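Local atomic coordinates of fucolectin-related protein (Streptococcus pneumoniae, PDB entry 2WMF), a protein that probably hydrolyses host blood-group carbohydrate antigens as the catalytic module of a family 98 glycoside hydrolase. Residues T222-S227 with L374-E379; V338-E343 with I381-I386. One frame throughout, in Å; residues are numbered along the deposited sequence.

Overall arrangement
The two contacts are successive layers at one flank of the chain, their centres 11 Å apart. In contact 1 the helix 219-231, which follows strand 207-212 of the eight-stranded parallel barrel in the chain and precedes strand 237-243, meets strand 376-377 of a small three-stranded parallel sheet. In contact 2 the central strand of that sheet, 337-340, meets helix 383-389. The strands themselves are joined by probable hydrogen bonds from I377 N to F339 O (2.8 Å) and from F339 N to P375 O (2.9 Å). The centre of contact 1 lies about 16 Å and that of contact 2 about 27 Å from the centre of the chain, so contact 2 is the more peripheral.

Contact 1. Residues T222-S227 with L374-E379; sequences TDSIVS and LPVIHE
S224 meets L374 and V376 through both its side chain and its backbone. Its hydroxyl, beside the backbone N and anti to the carbonyl carbon (chi1 -71°), donates from OG to L374 O over a short 2.6 Å. The donor lies in the plane of that carbonyl, with a C=O...OG angle of 156°. The same OG is hydrogen-bonded to Y353 OH, which places the serine between two pieces of the C-terminal half. Its CB also packs 3.6 Å from V376 CG2. The main-chain oxygen of S224 takes a second link, accepting from V376 N at 3.1 Å. That N-H points almost straight at the oxygen (168°) but arrives from above the carbonyl plane, away from a lone-pair direction.

I225, next along the helix, starts with its CB directed away from the strand, yet its CG1 lies 3.7 Å from V376 CG1. The two branched side chains run side by side in the same direction, an apolar strip next to the polar links of S224. A water continues the polar series on the backbone: it donates to I225 O (2.9 Å) and to V376 O (2.7 Å), bridging two acceptors that could not bond each other directly.

The contact joins a helix of the family 98 barrel region to the edge strand of the small parallel sheet in the family's C-terminal region. Since every touching residue is buried, the polar groups at this junction need partners inside the protein. V376 N obtains one from a helical carbonyl and V376 O from the water, while P375 and I377 pair with F339 of the neighbouring strand. The short strand is therefore bonded to the barrel helix on one edge and to its own sheet on the other.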
# COMPACT_ATOMS: atom_id res chain seq x y z
N THR A 222 -8.30 -6.50 7.79
CA THR A 222 -7.87 -7.03 6.51
C THR A 222 -6.34 -7.15 6.51
O THR A 222 -5.80 -8.16 6.05
CB THR A 222 -8.39 -6.21 5.29
OG1 THR A 222 -9.84 -6.25 5.25
CG2 THR A 222 -7.84 -6.75 3.93
N ASP A 223 -5.66 -6.12 6.97
CA ASP A 223 -4.20 -6.18 7.12
C ASP A 223 -3.79 -7.37 7.99
O ASP A 223 -2.78 -8.05 7.69
CB ASP A 223 -3.65 -4.92 7.73
CG ASP A 223 -3.50 -3.76 6.73
OD1 ASP A 223 -3.66 -3.95 5.53
OD2 ASP A 223 -3.16 -2.63 7.19
N SER A 224 -4.51 -7.62 9.07
CA SER A 224 -4.18 -8.70 10.02
C SER A 224 -4.32 -10.07 9.35
O SER A 224 -3.48 -11.00 9.54
CB SER A 224 -5.04 -8.63 11.28
OG SER A 224 -4.68 -7.53 12.09
N ILE A 225 -5.42 -10.26 8.64
CA ILE A 225 -5.73 -11.55 8.02
C ILE A 225 -4.82 -11.82 6.83
O ILE A 225 -4.31 -12.93 6.65
CB ILE A 225 -7.23 -11.60 7.56
CG1 ILE A 225 -8.15 -11.63 8.76
CG2 ILE A 225 -7.51 -12.80 6.67
CD1 ILE A 225 -9.65 -11.44 8.37
N VAL A 226 -4.66 -10.82 5.98
CA VAL A 226 -3.85 -11.00 4.76
C VAL A 226 -2.38 -11.23 5.13
O VAL A 226 -1.73 -12.16 4.61
CB VAL A 226 -4.09 -9.90 3.72
CG1 VAL A 226 -3.07 -9.99 2.54
CG2 VAL A 226 -5.59 -9.92 3.22
N SER A 227 -1.83 -10.39 6.00
CA SER A 227 -0.46 -10.62 6.45
C SER A 227 -0.40 -11.96 7.24
O SER A 227 0.59 -12.72 7.16
CB SER A 227 0.11 -9.44 7.23
OG SER A 227 -0.38 -9.33 8.54
N LEU A 374 -1.22 -6.78 14.39
CA LEU A 374 -1.45 -8.02 15.15
C LEU A 374 -1.95 -9.11 14.16
O LEU A 374 -2.96 -8.92 13.48
CB LEU A 374 -2.48 -7.79 16.25
CG LEU A 374 -1.99 -7.22 17.56
CD1 LEU A 374 -3.16 -6.76 18.45
CD2 LEU A 374 -1.16 -8.31 18.29
N PRO A 375 -1.19 -10.20 13.96
CA PRO A 375 -1.65 -11.23 13.02
C PRO A 375 -2.96 -11.91 13.44
O PRO A 375 -3.16 -12.23 14.65
CB PRO A 375 -0.49 -12.25 13.02
CG PRO A 375 0.70 -11.48 13.52
CD PRO A 375 0.11 -10.57 14.56
N VAL A 376 -3.84 -12.09 12.46
CA VAL A 376 -4.99 -12.95 12.59
C VAL A 376 -4.71 -14.21 11.80
O VAL A 376 -4.37 -14.12 10.61
CB VAL A 376 -6.32 -12.28 12.13
CG1 VAL A 376 -7.43 -13.33 11.97
CG2 VAL A 376 -6.74 -11.24 13.12
N ILE A 377 -4.79 -15.35 12.48
CA ILE A 377 -4.55 -16.63 11.83
C ILE A 377 -5.91 -17.30 11.52
O ILE A 377 -6.80 -17.39 12.36
CB ILE A 377 -3.69 -17.57 12.72
CG1 ILE A 377 -2.41 -16.85 13.24
CG2 ILE A 377 -3.30 -18.87 11.92
CD1 ILE A 377 -1.50 -16.31 12.12
N HIS A 378 -6.03 -17.80 10.30
CA HIS A 378 -7.28 -18.37 9.80
C HIS A 378 -7.62 -19.69 10.50
O HIS A 378 -6.73 -20.44 10.97
CB HIS A 378 -7.12 -18.59 8.30
CG HIS A 378 -8.40 -18.87 7.58
ND1 HIS A 378 -8.92 -20.14 7.44
CD2 HIS A 378 -9.23 -18.03 6.91
CE1 HIS A 378 -10.04 -20.07 6.73
NE2 HIS A 378 -10.24 -18.80 6.38
N GLU A 379 -8.92 -20.00 10.59
CA GLU A 379 -9.38 -21.21 11.25
C GLU A 379 -8.85 -22.52 10.67
O GLU A 379 -8.83 -23.53 11.39
CB GLU A 379 -10.92 -21.25 11.23
CG GLU A 379 -11.53 -21.43 9.87
CD GLU A 379 -12.96 -20.92 9.80
OE1 GLU A 379 -13.86 -21.79 9.95
OE2 GLU A 379 -13.16 -19.71 9.59
O HOH W 1 -4.87 -15.26 8.20

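Contact 2. Residues V338-E343 with I381-I386; sequences VFWNGE and IDKEKI
W340 lays its indole against I386 and K383, its inner atoms meeting the isoleucine. CB is 3.8 Å from I386 CD1, and CG, anti to the backbone N (chi1 -177°), comes nearer to the same methyl. At CD1 the approach is tight, 3.3 Å to I386 CD1. The methyl sits over the face of the five-membered ring, 3.5 Å from its centroid, in a CH-pi contact. NE1 then turns its N-H to I381 O at 2.9 Å, although the bond is weak because the angle at the hydrogen is only 122°. A second weak bond from NE1 goes to H378 O, so this N-H is divided between two carbonyls of the turn leading into the helix.

Farther out, CZ2 still lies near I381 O, while the six-membered ring passes beneath K383. K383 CB is over its face, 4.2 Å from the centroid, and the extended lysine chain crosses the indole at about a right angle, with CD beside CZ3. The opposite face is covered by G342 CA, 3.4 Å above the plane and over the centre of the ring, which is thus clamped between its own chain and the helix.

Two lesser contacts frame the indole. V338 CG2 meets I386 CG2, extending the apolar surface along the strand. K383 NZ faces the carboxylate of E343, but E343 OE2 stays 4.2 Å away, beyond a salt bridge, and E343 OE1 is bonded to T397.

Strand 376-377, helix 383-389 and strand 394-396 form a beta-alpha-beta crossover whose two parallel strands flank 337-340. The helix packs across the middle strand, with W340, V338 and I386 at the interface, as in other parallel alpha/beta sheets.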
# COMPACT_ATOMS: atom_id res chain seq x y z
N VAL A 338 -1.00 -13.56 18.79
CA VAL A 338 -1.80 -13.65 17.58
C VAL A 338 -3.23 -13.89 17.96
O VAL A 338 -3.52 -14.38 19.07
CB VAL A 338 -1.33 -14.79 16.61
CG1 VAL A 338 0.10 -14.58 16.22
CG2 VAL A 338 -1.55 -16.21 17.19
N PHE A 339 -4.14 -13.52 17.07
CA PHE A 339 -5.55 -13.87 17.23
C PHE A 339 -5.86 -14.97 16.23
O PHE A 339 -5.72 -14.78 15.01
CB PHE A 339 -6.46 -12.68 17.00
CG PHE A 339 -7.92 -12.99 17.25
CD1 PHE A 339 -8.50 -12.77 18.50
CD2 PHE A 339 -8.69 -13.57 16.26
CE1 PHE A 339 -9.82 -13.08 18.73
CE2 PHE A 339 -10.02 -13.91 16.49
CZ PHE A 339 -10.57 -13.67 17.73
N TRP A 340 -6.29 -16.12 16.76
CA TRP A 340 -6.71 -17.27 15.96
C TRP A 340 -8.23 -17.33 15.87
O TRP A 340 -8.93 -17.26 16.90
CB TRP A 340 -6.22 -18.57 16.61
CG TRP A 340 -6.54 -19.82 15.82
CD1 TRP A 340 -6.39 -20.00 14.48
CD2 TRP A 340 -6.96 -21.06 16.36
NE1 TRP A 340 -6.74 -21.29 14.14
CE2 TRP A 340 -7.11 -21.96 15.28
CE3 TRP A 340 -7.32 -21.49 17.65
CZ2 TRP A 340 -7.55 -23.28 15.45
CZ3 TRP A 340 -7.76 -22.82 17.81
CH2 TRP A 340 -7.89 -23.68 16.71
N ASN A 341 -8.68 -17.44 14.63
CA ASN A 341 -10.11 -17.51 14.29
C ASN A 341 -10.74 -18.86 14.62
O ASN A 341 -11.89 -19.08 14.28
CB ASN A 341 -10.34 -17.27 12.80
CG ASN A 341 -10.55 -15.83 12.43
OD1 ASN A 341 -10.50 -14.92 13.27
ND2 ASN A 341 -10.83 -15.63 11.15
N GLY A 342 -10.03 -19.75 15.30
CA GLY A 342 -10.54 -21.12 15.56
C GLY A 342 -11.69 -21.31 16.54
O GLY A 342 -12.30 -22.37 16.52
N GLU A 343 -11.97 -20.32 17.39
CA GLU A 343 -13.08 -20.39 18.37
C GLU A 343 -13.97 -19.15 18.23
O GLU A 343 -14.40 -18.55 19.24
CB GLU A 343 -12.56 -20.55 19.82
CG GLU A 343 -11.66 -21.75 19.97
CD GLU A 343 -10.92 -21.88 21.30
OE1 GLU A 343 -11.14 -21.11 22.27
OE2 GLU A 343 -10.05 -22.78 21.32
N ILE A 381 -5.86 -23.19 9.79
CA ILE A 381 -4.56 -23.47 10.43
C ILE A 381 -4.81 -24.05 11.83
O ILE A 381 -5.44 -23.42 12.68
CB ILE A 381 -3.68 -22.19 10.54
CG1 ILE A 381 -3.50 -21.50 9.17
CG2 ILE A 381 -2.31 -22.54 11.17
CD1 ILE A 381 -2.83 -22.36 8.07
N ASP A 382 -4.34 -25.27 12.09
CA ASP A 382 -4.47 -25.86 13.42
C ASP A 382 -3.70 -25.13 14.51
O ASP A 382 -2.66 -24.53 14.26
CB ASP A 382 -4.02 -27.33 13.43
CG ASP A 382 -4.81 -28.21 12.49
OD1 ASP A 382 -5.85 -27.78 11.91
OD2 ASP A 382 -4.35 -29.36 12.30
N LYS A 383 -4.18 -25.22 15.74
CA LYS A 383 -3.52 -24.56 16.84
C LYS A 383 -2.09 -25.06 17.03
O LYS A 383 -1.18 -24.28 17.31
CB LYS A 383 -4.32 -24.70 18.13
CG LYS A 383 -4.05 -23.55 19.14
CD LYS A 383 -5.03 -23.60 20.32
CE LYS A 383 -4.80 -22.47 21.35
NZ LYS A 383 -6.00 -22.36 22.30
N GLU A 384 -1.88 -26.37 16.83
CA GLU A 384 -0.55 -26.96 16.92
C GLU A 384 0.41 -26.32 15.93
O GLU A 384 1.60 -26.09 16.24
CB GLU A 384 -0.60 -28.46 16.63
CG GLU A 384 -0.40 -29.34 17.83
CD GLU A 384 -1.64 -29.56 18.72
OE1 GLU A 384 -1.43 -29.94 19.92
OE2 GLU A 384 -2.80 -29.40 18.26
N LYS A 385 -0.10 -26.02 14.74
CA LYS A 385 0.69 -25.34 13.71
C LYS A 385 1.07 -23.91 14.13
O LYS A 385 2.21 -23.45 13.93
CB LYS A 385 -0.05 -25.33 12.38
CG LYS A 385 0.78 -24.83 11.19
CD LYS A 385 2.11 -25.60 11.05
CE LYS A 385 2.88 -25.21 9.81
NZ LYS A 385 4.36 -25.60 10.04
N ILE A 386 0.13 -23.21 14.76
CA ILE A 386 0.42 -21.87 15.27
C ILE A 386 1.56 -21.90 16.29
O ILE A 386 2.47 -21.06 16.26
CB ILE A 386 -0.84 -21.20 15.87
CG1 ILE A 386 -1.92 -21.09 14.79
CG2 ILE A 386 -0.50 -19.82 16.48
CD1 ILE A 386 -3.29 -20.55 15.31